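Metallo-beta-lactamase (PDB 3VPE) probably hydrolyses the amide bond of beta-lactam antibiotics, using two zinc ions held in a subclass B3 metallo-beta-lactamase active site. Local coordinates at residues S70-E75 / F172-T177; G25-L30 / A214-N219; K109-F114 / G149-G154. One frame throughout, in Å; residues are numbered along the deposited sequence.

How the contacts relate
The three contacts follow one another like nested brackets along the chain: contact 2 joins the outermost pieces, 25-30 and 214-219, contact 1 lies within it, and contact 3 lies within contact 1. In space contact 1 is in the middle, its centre about 10 Å from those of the other two, which are about 19 Å from each other. The loops after strand 65-69, of the seven-stranded sheet, and after strands 140-146, 166-173 and 210-213, of the five-stranded one, converge here, as expected at one edge of the alpha-beta-beta-alpha sandwich of metallo-beta-lactamases. Contacts 1 and 3 share one zinc, contact 2 reaches the other, and a single water links both metals.

Contact 1. Residues S70-E75 / F172-T177. With ZN (zinc ion), chain B; ACT (acetate ion), chain I.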
ATOM      1  N   SER A  70       4.198  -2.624  -5.019  1.00 13.00           N
ATOM      2  CA  SER A  70       3.575  -1.311  -5.093  1.00 13.28           C
ATOM      3  C   SER A  70       2.051  -1.442  -5.004  1.00 12.33           C
ATOM      4  O   SER A  70       1.476  -2.218  -5.755  1.00 13.22           O
ATOM      5  CB  SER A  70       3.933  -0.678  -6.449  1.00 12.67           C
ATOM      6  OG  SER A  70       3.214   0.554  -6.645  1.00 13.64           O
ATOM      7  N   THR A  71       1.412  -0.677  -4.119  1.00 11.70           N
ATOM      8  CA  THR A  71      -0.058  -0.543  -4.160  1.00 12.31           C
ATOM      9  C   THR A  71      -0.469   0.261  -5.389  1.00 12.40           C
ATOM     10  O   THR A  71      -1.143  -0.257  -6.276  1.00 11.73           O
ATOM     11  CB  THR A  71      -0.624   0.146  -2.899  1.00 12.46           C
ATOM     12  OG1 THR A  71       0.077   1.374  -2.662  1.00 13.05           O
ATOM     13  CG2 THR A  71      -0.517  -0.814  -1.667  1.00 13.18           C
ATOM     14  N   HIS A  72      -0.058   1.528  -5.466  1.00 12.37           N
ATOM     15  CA  HIS A  72      -0.359   2.294  -6.663  1.00 12.64           C
ATOM     16  C   HIS A  72       0.686   3.366  -6.897  1.00 13.10           C
ATOM     17  O   HIS A  72       1.431   3.774  -5.982  1.00 13.79           O
ATOM     18  CB  HIS A  72      -1.800   2.851  -6.650  1.00 13.18           C
ATOM     19  CG  HIS A  72      -2.023   3.968  -5.663  1.00 12.92           C
ATOM     20  ND1 HIS A  72      -2.473   3.757  -4.418  1.00 13.50           N
ATOM     21  CD2 HIS A  72      -1.902   5.346  -5.810  1.00 12.99           C
ATOM     22  CE1 HIS A  72      -2.609   4.939  -3.779  1.00 13.34           C
ATOM     23  NE2 HIS A  72      -2.250   5.918  -4.628  1.00 12.52           N
ATOM     24  N   SER A  73       0.724   3.820  -8.150  1.00 13.83           N
ATOM     25  CA  SER A  73       1.789   4.674  -8.673  1.00 13.69           C
ATOM     26  C   SER A  73       1.536   6.188  -8.512  1.00 13.81           C
ATOM     27  O   SER A  73       1.552   6.945  -9.514  1.00 14.69           O
ATOM     28  CB  SER A  73       2.045   4.248 -10.133  1.00 14.62           C
ATOM     29  OG  SER A  73       0.826   4.248 -10.845  1.00 14.61           O
ATOM     30  N   HIS A  74       1.270   6.621  -7.276  1.00 13.43           N
ATOM     31  CA  HIS A  74       1.241   8.051  -6.935  1.00 13.86           C
ATOM     32  C   HIS A  74       2.456   8.355  -6.124  1.00 14.67           C
ATOM     33  O   HIS A  74       2.923   7.472  -5.380  1.00 13.86           O
ATOM     34  CB  HIS A  74      -0.011   8.407  -6.162  1.00 13.33           C
ATOM     35  CG  HIS A  74      -1.238   8.477  -7.014  1.00 13.02           C
ATOM     36  ND1 HIS A  74      -2.475   8.395  -6.506  1.00 13.02           N
ATOM     37  CD2 HIS A  74      -1.384   8.652  -8.386  1.00 13.74           C
ATOM     38  CE1 HIS A  74      -3.368   8.503  -7.503  1.00 13.46           C
ATOM     39  NE2 HIS A  74      -2.700   8.660  -8.649  1.00 13.54           N
ATOM     40  N   GLU A  75       2.958   9.593  -6.228  1.00 15.79           N
ATOM     41  CA  GLU A  75       4.191   9.971  -5.568  1.00 16.42           C
ATOM     42  C   GLU A  75       4.223   9.704  -4.068  1.00 15.78           C
ATOM     43  O   GLU A  75       5.313   9.458  -3.528  1.00 17.04           O
ATOM     44  CB  GLU A  75       4.551  11.453  -5.847  1.00 18.32           C
ATOM     45  CG  GLU A  75       3.562  12.474  -5.290  1.00 20.92           C
ATOM     46  CD  GLU A  75       3.970  13.048  -3.932  1.00 26.45           C
ATOM     47  OE1 GLU A  75       5.029  12.658  -3.382  1.00 27.65           O
ATOM     48  OE2 GLU A  75       3.236  13.925  -3.419  1.00 30.88           O
ATOM     49  N   PHE A 172      -2.708  -5.430   3.063  1.00 11.87           N
ATOM     50  CA  PHE A 172      -2.215  -4.063   2.820  1.00 11.65           C
ATOM     51  C   PHE A 172      -3.159  -3.472   1.780  1.00 12.31           C
ATOM     52  O   PHE A 172      -3.061  -3.793   0.597  1.00 12.32           O
ATOM     53  CB  PHE A 172      -0.759  -4.087   2.353  1.00 11.95           C
ATOM     54  CG  PHE A 172      -0.053  -2.743   2.428  1.00 12.15           C
ATOM     55  CD1 PHE A 172       0.995  -2.558   3.308  1.00 12.15           C
ATOM     56  CD2 PHE A 172      -0.434  -1.664   1.630  1.00 12.28           C
ATOM     57  CE1 PHE A 172       1.683  -1.339   3.392  1.00 13.17           C
ATOM     58  CE2 PHE A 172       0.235  -0.441   1.688  1.00 12.04           C
ATOM     59  CZ  PHE A 172       1.310  -0.272   2.569  1.00 11.83           C
ATOM     60  N   ALA A 173      -4.102  -2.634   2.256  1.00 12.56           N
ATOM     61  CA  ALA A 173      -5.202  -2.135   1.452  1.00 12.78           C
ATOM     62  C   ALA A 173      -4.798  -0.925   0.644  1.00 13.38           C
ATOM     63  O   ALA A 173      -4.392   0.111   1.182  1.00 13.47           O
ATOM     64  CB  ALA A 173      -6.423  -1.790   2.335  1.00 13.73           C
ATOM     65  N   ASP A 174      -4.883  -1.077  -0.668  1.00 12.49           N
ATOM     66  CA  ASP A 174      -4.680   0.066  -1.547  1.00 12.81           C
ATOM     67  C   ASP A 174      -5.777   1.087  -1.289  1.00 13.01           C
ATOM     68  O   ASP A 174      -6.850   0.784  -0.732  1.00 13.31           O
ATOM     69  CB  ASP A 174      -4.734  -0.417  -2.990  1.00 13.75           C
ATOM     70  CG  ASP A 174      -4.267   0.641  -3.983  1.00 15.55           C
ATOM     71  OD1 ASP A 174      -3.524   1.561  -3.543  1.00 17.14           O
ATOM     72  OD2 ASP A 174      -4.612   0.493  -5.176  1.00 17.79           O
ATOM     73  N   SER A 175      -5.530   2.311  -1.742  1.00 13.18           N
ATOM     74  CA  SER A 175      -6.534   3.381  -1.592  1.00 12.54           C
ATOM     75  C   SER A 175      -7.726   3.186  -2.487  1.00 12.91           C
ATOM     76  O   SER A 175      -7.562   2.867  -3.665  1.00 13.58           O
ATOM     77  CB  SER A 175      -5.881   4.708  -1.983  1.00 12.89           C
ATOM     78  OG  SER A 175      -4.776   4.946  -1.130  1.00 14.73           O
ATOM     79  N   LEU A 176      -8.918   3.410  -1.928  1.00 12.69           N
ATOM     80  CA  LEU A 176     -10.175   3.213  -2.654  1.00 13.86           C
ATOM     81  C   LEU A 176     -10.911   4.538  -2.779  1.00 14.32           C
ATOM     82  O   LEU A 176     -12.141   4.570  -2.934  1.00 14.82           O
ATOM     83  CB  LEU A 176     -11.067   2.198  -1.940  1.00 15.02           C
ATOM     84  CG  LEU A 176     -10.419   0.821  -1.681  1.00 15.01           C
ATOM     85  CD1 LEU A 176     -11.413  -0.158  -1.035  1.00 16.01           C
ATOM     86  CD2 LEU A 176      -9.813   0.199  -2.947  1.00 15.80           C
ATOM     87  N   THR A 177     -10.144   5.627  -2.722  1.00 14.08           N
ATOM     88  CA  THR A 177     -10.724   6.982  -2.690  1.00 14.38           C
ATOM     89  C   THR A 177     -10.896   7.662  -4.068  1.00 14.72           C
ATOM     90  O   THR A 177      -9.945   7.707  -4.881  1.00 14.46           O
ATOM     91  CB  THR A 177      -9.840   7.885  -1.841  1.00 15.32           C
ATOM     92  OG1 THR A 177      -8.474   7.736  -2.282  1.00 15.15           O
ATOM     93  CG2 THR A 177      -9.957   7.465  -0.370  1.00 15.80           C
TER
HETATM   94 ZN    ZN B 301      -3.001   7.827  -4.596  1.00 13.56          ZN
HETATM   95  C   ACT I 308      -9.741   4.550   1.539  1.00 21.81           C
HETATM   96  O   ACT I 308      -9.317   5.533   2.193  1.00 24.04           O
HETATM   97  OXT ACT I 308      -8.934   3.857   0.889  1.00 16.08           O
HETATM   98  CH3 ACT I 308     -11.230   4.226   1.565  1.00 19.87           C
HETATM   99  O   HOH W   1      -2.325   9.071  -3.226  1.00 13.92           O
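His72 and Asp174 meet through a short, nearly straight hydrogen bond: ND1 of His72 donates to OD1 of Asp174 over 2.6 Å. The carboxylate offers its syn lone pair, and OD1 lies at the edge of the imidazole, 13° out of its plane, although the two flat groups are turned 42° apart. Asp174 reaches across because its CG is anti to the backbone N (chi1 -169°), which carries the carboxylate out to the histidine. With ND1 committed to the acid, the ring turns NE2 to the zinc ion, and the negative charge behind it probably makes that nitrogen a stronger ligand. Ser175 also sits at this ring's edge, its OG 3.4 Å from His72 CE1.

His72 and His74 open the HxHxDH motif of the superfamily, which runs on to His77. An inverse gamma turn centred on Ser73 separates the first two histidines, and His74, the residue just before helix 75-78, binds the same zinc through ND1 at 2.1 Å. His150 is the third protein ligand and a water the fourth.

Thr71 packs beside the His72-Asp174 pair. Thr71 CB is 3.3 Å from Asp174 OD1, while the methyl CG2 of Thr71 meets the Phe172 ring obliquely, 3.4 Å from Phe172 CD2, the two side chains crossing at about a right angle. The hydroxyl of Thr71 takes a different partner, Asp41. On the far side of 172-177, Leu176 N donates to OXT of an acetate at 2.9 Å, an ion probably left by the crystallisation liquor.

Contact 2. Residues G25-L30 / A214-N219; sequences GISAVL and AHPEVN. With ZN (zinc ion), chain C.
The second zinc site gets one of its histidines from the loop after strand 210-213, and here His215 of that loop packs against Ile26 and Gly25 of the segment leading into strand 29-31. Ile26 runs beside the imidazole in the same direction. It leaves its backbone pointing away from 214-219, but two successive bends (chi1 -61°, chi2 -69°) bring Ile26 CD1 back to within 3.4 Å of His215 CE1. A water on ND1, together with the zinc on NE2, helps fix the ring's rotation: it accepts from His215 ND1 at 2.7 Å, in the ring plane, and donates both to Gly25 O and to Glu217 OE1. One residue earlier in the loop, Ala214 O accepts from Ser27 N (3.0 Å). Pro216 fits into the crook of 25-27, its CD 3.3 Å from Gly25 O and its CB 3.3 Å from Ser27 OG, a hydroxyl whose hydrogen bond goes to Ala213 O.

His215 NE2 binds the zinc at 2.0 Å, and Asp76, His77 and two waters complete five ligands; one of these waters bridges to the other zinc. The Asp-His-His set of protein ligands is characteristic of the second metal site in subclass B3 metallo-beta-lactamases.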
ATOM      1  N   GLY A  25       2.965   9.610   7.869  1.00 18.16           N
ATOM      2  CA  GLY A  25       1.777   9.790   7.069  1.00 17.34           C
ATOM      3  C   GLY A  25       1.487   8.764   5.974  1.00 16.52           C
ATOM      4  O   GLY A  25       0.386   8.759   5.445  1.00 17.05           O
ATOM      5  N   ILE A  26       2.468   7.921   5.636  1.00 16.13           N
ATOM      6  CA  ILE A  26       2.275   6.942   4.545  1.00 15.05           C
ATOM      7  C   ILE A  26       2.781   5.573   4.987  1.00 14.31           C
ATOM      8  O   ILE A  26       3.905   5.424   5.488  1.00 15.00           O
ATOM      9  CB  ILE A  26       3.037   7.319   3.260  1.00 14.82           C
ATOM     10  CG1 ILE A  26       2.564   8.681   2.705  1.00 15.03           C
ATOM     11  CG2 ILE A  26       2.883   6.225   2.182  1.00 16.34           C
ATOM     12  CD1 ILE A  26       1.151   8.657   2.151  1.00 15.71           C
ATOM     13  N   SER A  27       1.954   4.552   4.798  1.00 13.33           N
ATOM     14  CA  SER A  27       2.373   3.210   5.202  1.00 12.87           C
ATOM     15  C   SER A  27       3.415   2.579   4.318  1.00 13.58           C
ATOM     16  O   SER A  27       3.391   2.723   3.105  1.00 13.53           O
ATOM     17  CB  SER A  27       1.192   2.232   5.259  1.00 11.90           C
ATOM     18  OG  SER A  27       0.239   2.656   6.207  1.00 12.63           O
ATOM     19  N   ALA A  28       4.355   1.907   4.964  1.00 13.29           N
ATOM     20  CA  ALA A  28       5.218   0.955   4.295  1.00 12.68           C
ATOM     21  C   ALA A  28       5.397  -0.209   5.262  1.00 12.85           C
ATOM     22  O   ALA A  28       5.483   0.009   6.470  1.00 14.08           O
ATOM     23  CB  ALA A  28       6.558   1.573   3.897  1.00 14.02           C
ATOM     24  N   VAL A  29       5.432  -1.433   4.735  1.00 12.45           N
ATOM     25  CA  VAL A  29       5.488  -2.635   5.555  1.00 13.60           C
ATOM     26  C   VAL A  29       6.635  -3.516   5.111  1.00 13.88           C
ATOM     27  O   VAL A  29       6.872  -3.723   3.909  1.00 13.51           O
ATOM     28  CB  VAL A  29       4.140  -3.403   5.521  1.00 14.17           C
ATOM     29  CG1 VAL A  29       4.306  -4.862   5.929  1.00 14.90           C
ATOM     30  CG2 VAL A  29       3.138  -2.694   6.422  1.00 14.33           C
ATOM     31  N   LEU A  30       7.376  -4.020   6.109  1.00 14.02           N
ATOM     32  CA  LEU A  30       8.383  -5.016   5.840  1.00 14.36           C
ATOM     33  C   LEU A  30       7.862  -6.354   6.312  1.00 13.91           C
ATOM     34  O   LEU A  30       7.462  -6.480   7.464  1.00 14.32           O
ATOM     35  CB  LEU A  30       9.676  -4.685   6.571  1.00 15.09           C
ATOM     36  CG  LEU A  30      10.837  -5.564   6.102  1.00 16.77           C
ATOM     37  CD1 LEU A  30      11.352  -5.133   4.734  1.00 17.20           C
ATOM     38  CD2 LEU A  30      11.954  -5.466   7.103  1.00 18.39           C
ATOM     39  N   ALA A 214      -3.062   2.086   3.019  1.00 12.16           N
ATOM     40  CA  ALA A 214      -1.944   2.824   2.430  1.00 13.34           C
ATOM     41  C   ALA A 214      -1.751   4.205   3.099  1.00 12.81           C
ATOM     42  O   ALA A 214      -0.618   4.577   3.349  1.00 13.32           O
ATOM     43  CB  ALA A 214      -2.138   2.925   0.919  1.00 14.04           C
ATOM     44  N   HIS A 215      -2.855   4.909   3.371  1.00 13.40           N
ATOM     45  CA  HIS A 215      -2.837   6.025   4.318  1.00 14.11           C
ATOM     46  C   HIS A 215      -3.232   5.441   5.655  1.00 13.47           C
ATOM     47  O   HIS A 215      -4.391   5.056   5.822  1.00 13.73           O
ATOM     48  CB  HIS A 215      -3.802   7.110   3.855  1.00 14.22           C
ATOM     49  CG  HIS A 215      -3.292   7.862   2.670  1.00 15.18           C
ATOM     50  ND1 HIS A 215      -2.534   8.988   2.797  1.00 15.06           N
ATOM     51  CD2 HIS A 215      -3.429   7.619   1.302  1.00 14.47           C
ATOM     52  CE1 HIS A 215      -2.153   9.415   1.568  1.00 15.61           C
ATOM     53  NE2 HIS A 215      -2.719   8.591   0.643  1.00 15.83           N
ATOM     54  N   PRO A 216      -2.270   5.360   6.593  1.00 14.03           N
ATOM     55  CA  PRO A 216      -2.463   4.467   7.749  1.00 14.27           C
ATOM     56  C   PRO A 216      -3.600   4.859   8.662  1.00 14.00           C
ATOM     57  O   PRO A 216      -4.179   3.991   9.328  1.00 13.89           O
ATOM     58  CB  PRO A 216      -1.125   4.543   8.502  1.00 13.75           C
ATOM     59  CG  PRO A 216      -0.417   5.769   7.963  1.00 14.26           C
ATOM     60  CD  PRO A 216      -0.907   5.903   6.551  1.00 15.20           C
ATOM     61  N   GLU A 217      -3.936   6.144   8.717  1.00 15.33           N
ATOM     62  CA  GLU A 217      -5.044   6.559   9.592  1.00 15.27           C
ATOM     63  C   GLU A 217      -6.425   6.038   9.149  1.00 14.76           C
ATOM     64  O   GLU A 217      -7.395   6.074   9.917  1.00 15.92           O
ATOM     65  CB  GLU A 217      -5.036   8.104   9.700  1.00 16.66           C
ATOM     66  CG  GLU A 217      -5.547   8.829   8.453  1.00 20.26           C
ATOM     67  CD  GLU A 217      -4.584   8.884   7.270  1.00 21.00           C
ATOM     68  OE1 GLU A 217      -3.391   8.537   7.366  1.00 20.54           O
ATOM     69  OE2 GLU A 217      -5.066   9.357   6.207  1.00 27.47           O
ATOM     70  N   VAL A 218      -6.523   5.545   7.909  1.00 14.71           N
ATOM     71  CA  VAL A 218      -7.758   5.020   7.372  1.00 15.31           C
ATOM     72  C   VAL A 218      -8.219   3.792   8.172  1.00 16.10           C
ATOM     73  O   VAL A 218      -9.411   3.563   8.299  1.00 18.53           O
ATOM     74  CB  VAL A 218      -7.622   4.791   5.853  1.00 15.48           C
ATOM     75  CG1 VAL A 218      -8.784   4.009   5.280  1.00 15.92           C
ATOM     76  CG2 VAL A 218      -7.470   6.151   5.165  1.00 16.20           C
ATOM     77  N   ASN A 219      -7.265   3.062   8.757  1.00 15.93           N
ATOM     78  CA  ASN A 219      -7.623   2.034   9.740  1.00 15.86           C
ATOM     79  C   ASN A 219      -7.025   2.336  11.111  1.00 16.08           C
ATOM     80  O   ASN A 219      -6.651   1.430  11.863  1.00 14.49           O
ATOM     81  CB  ASN A 219      -7.320   0.589   9.233  1.00 15.41           C
ATOM     82  CG  ASN A 219      -7.839  -0.475  10.177  1.00 15.24           C
ATOM     83  OD1 ASN A 219      -8.918  -0.313  10.767  1.00 17.66           O
ATOM     84  ND2 ASN A 219      -7.091  -1.571  10.326  1.00 15.25           N
TER
HETATM   85 ZN    ZN C 302      -2.109   8.339  -1.300  1.00 14.16          ZN
HETATM   86  O   HOH W   2      -2.027   9.953   5.292  1.00 19.50           O
HETATM   87  O   HOH W   1      -2.325   9.071  -3.226  1.00 13.92           O
HETATM   88  O   HOH W   3      -4.059   7.394  -1.756  1.00 15.95           O

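Contact 3. Residues K109-F114 / G149-G154; sequences KSDPQF and GHTEGG. With ZN (zinc ion), chain B.
The wall of the first zinc site is built here from two loops, with Gln113 of 109-114 set against the metal ligand His150 of 149-154. Gln113 NE2 comes to 3.4 Å from His150 CE1, its amide plane almost perpendicular to the imidazole (89°). The extended glutamine chain carries the amide this far, and the same NE2 donates to a water that in turn donates to His150 O (2.8 Å). That water lies over the centre of one face of the ring, 3.3 Å above its plane, and links the two loops.

The His150 side chain leaves the backbone pointing away from 109-114, but its extended first torsion (chi1 179°) brings the ring back beside Gln113, with NE2 on the zinc at 2.0 Å. Its ND1 is held by Thr177 O, leaving the ring little freedom to flip. In the three-histidine first site of metallo-beta-lactamases, this is the ligand supplied from outside the HxHxDH stretch.

The two oxygens of Asp111 have different jobs. Asp111 OD2 takes the backbone N of Gln113 at 2.8 Å, closing an Asx turn, and also accepts from His74 NE2, probably helping to orient that ligand of the same zinc. Asp111 OD1 lies 3.4 Å from Thr151 CG2, the two side chains running side by side, and a further water bridges OD1 to Glu152 N. Pro112 rests on the backbone, its CD 3.5 Å from His150 O.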
ATOM      1  N   LYS A 109      -2.264  10.231 -18.628  1.00 19.09           N
ATOM      2  CA  LYS A 109      -3.274  11.283 -18.574  1.00 19.78           C
ATOM      3  C   LYS A 109      -4.640  10.790 -18.127  1.00 19.88           C
ATOM      4  O   LYS A 109      -5.501  11.591 -17.779  1.00 21.26           O
ATOM      5  CB  LYS A 109      -3.347  11.980 -19.947  1.00 21.18           C
ATOM      6  CG  LYS A 109      -2.027  12.687 -20.236  1.00 23.86           C
ATOM      7  CD  LYS A 109      -1.855  13.169 -21.672  1.00 28.01           C
ATOM      8  CE  LYS A 109      -0.479  13.810 -21.847  1.00 31.51           C
ATOM      9  NZ  LYS A 109       0.676  12.860 -21.723  1.00 35.90           N
ATOM     10  N   SER A 110      -4.828   9.475 -18.106  1.00 19.30           N
ATOM     11  CA  SER A 110      -6.059   8.887 -17.633  1.00 19.88           C
ATOM     12  C   SER A 110      -6.104   8.813 -16.102  1.00 19.06           C
ATOM     13  O   SER A 110      -7.173   8.582 -15.545  1.00 22.70           O
ATOM     14  CB  SER A 110      -6.232   7.479 -18.216  1.00 20.66           C
ATOM     15  OG  SER A 110      -5.053   6.711 -17.983  1.00 21.86           O
ATOM     16  N   ASP A 111      -4.961   9.008 -15.425  1.00 17.50           N
ATOM     17  CA  ASP A 111      -4.970   8.924 -13.968  1.00 15.91           C
ATOM     18  C   ASP A 111      -5.757  10.081 -13.339  1.00 15.79           C
ATOM     19  O   ASP A 111      -5.563  11.244 -13.732  1.00 15.24           O
ATOM     20  CB  ASP A 111      -3.548   8.912 -13.434  1.00 15.34           C
ATOM     21  CG  ASP A 111      -3.491   8.475 -11.997  1.00 16.45           C
ATOM     22  OD1 ASP A 111      -3.212   7.280 -11.765  1.00 17.78           O
ATOM     23  OD2 ASP A 111      -3.757   9.312 -11.118  1.00 15.48           O
ATOM     24  N   PRO A 112      -6.633   9.801 -12.353  1.00 14.37           N
ATOM     25  CA  PRO A 112      -7.405  10.914 -11.789  1.00 13.96           C
ATOM     26  C   PRO A 112      -6.518  12.006 -11.154  1.00 14.53           C
ATOM     27  O   PRO A 112      -6.924  13.188 -11.109  1.00 13.55           O
ATOM     28  CB  PRO A 112      -8.305  10.247 -10.716  1.00 13.75           C
ATOM     29  CG  PRO A 112      -8.400   8.808 -11.185  1.00 13.67           C
ATOM     30  CD  PRO A 112      -7.049   8.497 -11.779  1.00 13.87           C
ATOM     31  N   GLN A 113      -5.325  11.640 -10.705  1.00 15.06           N
ATOM     32  CA  GLN A 113      -4.420  12.633 -10.102  1.00 15.88           C
ATOM     33  C   GLN A 113      -3.250  12.933 -11.012  1.00 17.19           C
ATOM     34  O   GLN A 113      -2.182  13.387 -10.568  1.00 17.61           O
ATOM     35  CB  GLN A 113      -3.973  12.220  -8.685  1.00 15.93           C
ATOM     36  CG  GLN A 113      -5.148  12.283  -7.730  1.00 17.26           C
ATOM     37  CD  GLN A 113      -4.787  12.145  -6.272  1.00 18.98           C
ATOM     38  OE1 GLN A 113      -4.300  13.077  -5.668  1.00 19.41           O
ATOM     39  NE2 GLN A 113      -5.034  10.962  -5.697  1.00 18.00           N
ATOM     40  N   PHE A 114      -3.437  12.691 -12.309  1.00 16.13           N
ATOM     41  CA  PHE A 114      -2.471  13.181 -13.260  1.00 16.87           C
ATOM     42  C   PHE A 114      -2.399  14.705 -13.109  1.00 16.77           C
ATOM     43  O   PHE A 114      -3.414  15.367 -12.962  1.00 17.07           O
ATOM     44  CB  PHE A 114      -2.886  12.822 -14.696  1.00 17.07           C
ATOM     45  CG  PHE A 114      -2.086  13.562 -15.747  1.00 17.16           C
ATOM     46  CD1 PHE A 114      -0.830  13.095 -16.152  1.00 19.17           C
ATOM     47  CD2 PHE A 114      -2.570  14.748 -16.290  1.00 18.09           C
ATOM     48  CE1 PHE A 114      -0.091  13.788 -17.104  1.00 20.85           C
ATOM     49  CE2 PHE A 114      -1.828  15.435 -17.257  1.00 18.40           C
ATOM     50  CZ  PHE A 114      -0.589  14.972 -17.650  1.00 20.59           C
ATOM     51  N   GLY A 149      -9.226   1.923  -9.671  1.00 13.62           N
ATOM     52  CA  GLY A 149     -10.203   3.002  -9.506  1.00 14.44           C
ATOM     53  C   GLY A 149      -9.525   4.295  -9.111  1.00 13.91           C
ATOM     54  O   GLY A 149      -9.609   5.317  -9.806  1.00 16.06           O
ATOM     55  N   HIS A 150      -8.829   4.261  -7.987  1.00 13.87           N
ATOM     56  CA  HIS A 150      -7.981   5.407  -7.618  1.00 12.87           C
ATOM     57  C   HIS A 150      -6.825   5.557  -8.595  1.00 13.65           C
ATOM     58  O   HIS A 150      -6.381   6.702  -8.869  1.00 12.43           O
ATOM     59  CB  HIS A 150      -7.546   5.167  -6.154  1.00 12.69           C
ATOM     60  CG  HIS A 150      -6.650   6.206  -5.565  1.00 12.76           C
ATOM     61  ND1 HIS A 150      -7.109   7.268  -4.851  1.00 13.17           N
ATOM     62  CD2 HIS A 150      -5.272   6.273  -5.533  1.00 12.85           C
ATOM     63  CE1 HIS A 150      -6.050   7.982  -4.401  1.00 12.27           C
ATOM     64  NE2 HIS A 150      -4.938   7.390  -4.831  1.00 12.53           N
ATOM     65  N   THR A 151      -6.303   4.428  -9.095  1.00 13.07           N
ATOM     66  CA  THR A 151      -5.434   4.316 -10.274  1.00 12.91           C
ATOM     67  C   THR A 151      -5.848   3.058 -11.036  1.00 14.40           C
ATOM     68  O   THR A 151      -6.511   2.183 -10.462  1.00 15.03           O
ATOM     69  CB  THR A 151      -3.933   4.163  -9.957  1.00 13.10           C
ATOM     70  OG1 THR A 151      -3.708   2.883  -9.343  1.00 13.70           O
ATOM     71  CG2 THR A 151      -3.457   5.291  -9.064  1.00 13.91           C
ATOM     72  N   GLU A 152      -5.422   2.943 -12.292  1.00 14.86           N
ATOM     73  CA  GLU A 152      -5.813   1.772 -13.109  1.00 16.52           C
ATOM     74  C   GLU A 152      -5.169   0.463 -12.656  1.00 16.35           C
ATOM     75  O   GLU A 152      -5.788  -0.596 -12.724  1.00 17.86           O
ATOM     76  CB  GLU A 152      -5.516   2.049 -14.583  1.00 18.99           C
ATOM     77  CG  GLU A 152      -6.170   1.040 -15.523  1.00 23.38           C
ATOM     78  CD  GLU A 152      -5.928   1.358 -16.990  1.00 27.69           C
ATOM     79  OE1 GLU A 152      -5.303   2.408 -17.290  1.00 33.10           O
ATOM     80  OE2 GLU A 152      -6.364   0.544 -17.836  1.00 32.81           O
ATOM     81  N   GLY A 153      -3.930   0.542 -12.177  1.00 14.30           N
ATOM     82  CA  GLY A 153      -3.188  -0.661 -11.830  1.00 13.96           C
ATOM     83  C   GLY A 153      -3.045  -0.905 -10.324  1.00 13.73           C
ATOM     84  O   GLY A 153      -2.149  -1.653  -9.909  1.00 13.47           O
ATOM     85  N   GLY A 154      -3.944  -0.343  -9.530  1.00 13.46           N
ATOM     86  CA  GLY A 154      -3.890  -0.552  -8.076  1.00 13.13           C
ATOM     87  C   GLY A 154      -3.945  -2.011  -7.660  1.00 12.39           C
ATOM     88  O   GLY A 154      -4.760  -2.774  -8.184  1.00 12.90           O
TER
HETATM   89 ZN    ZN B 301      -3.001   7.827  -4.596  1.00 13.56          ZN
HETATM   90  O   HOH W   4      -3.925   5.130 -13.463  1.00 18.96           O
HETATM   91  O   HOH W   5      -6.734   9.150  -7.573  1.00 14.92           O
HETATM   92  O   HOH W   1      -2.325   9.071  -3.226  1.00 13.92           O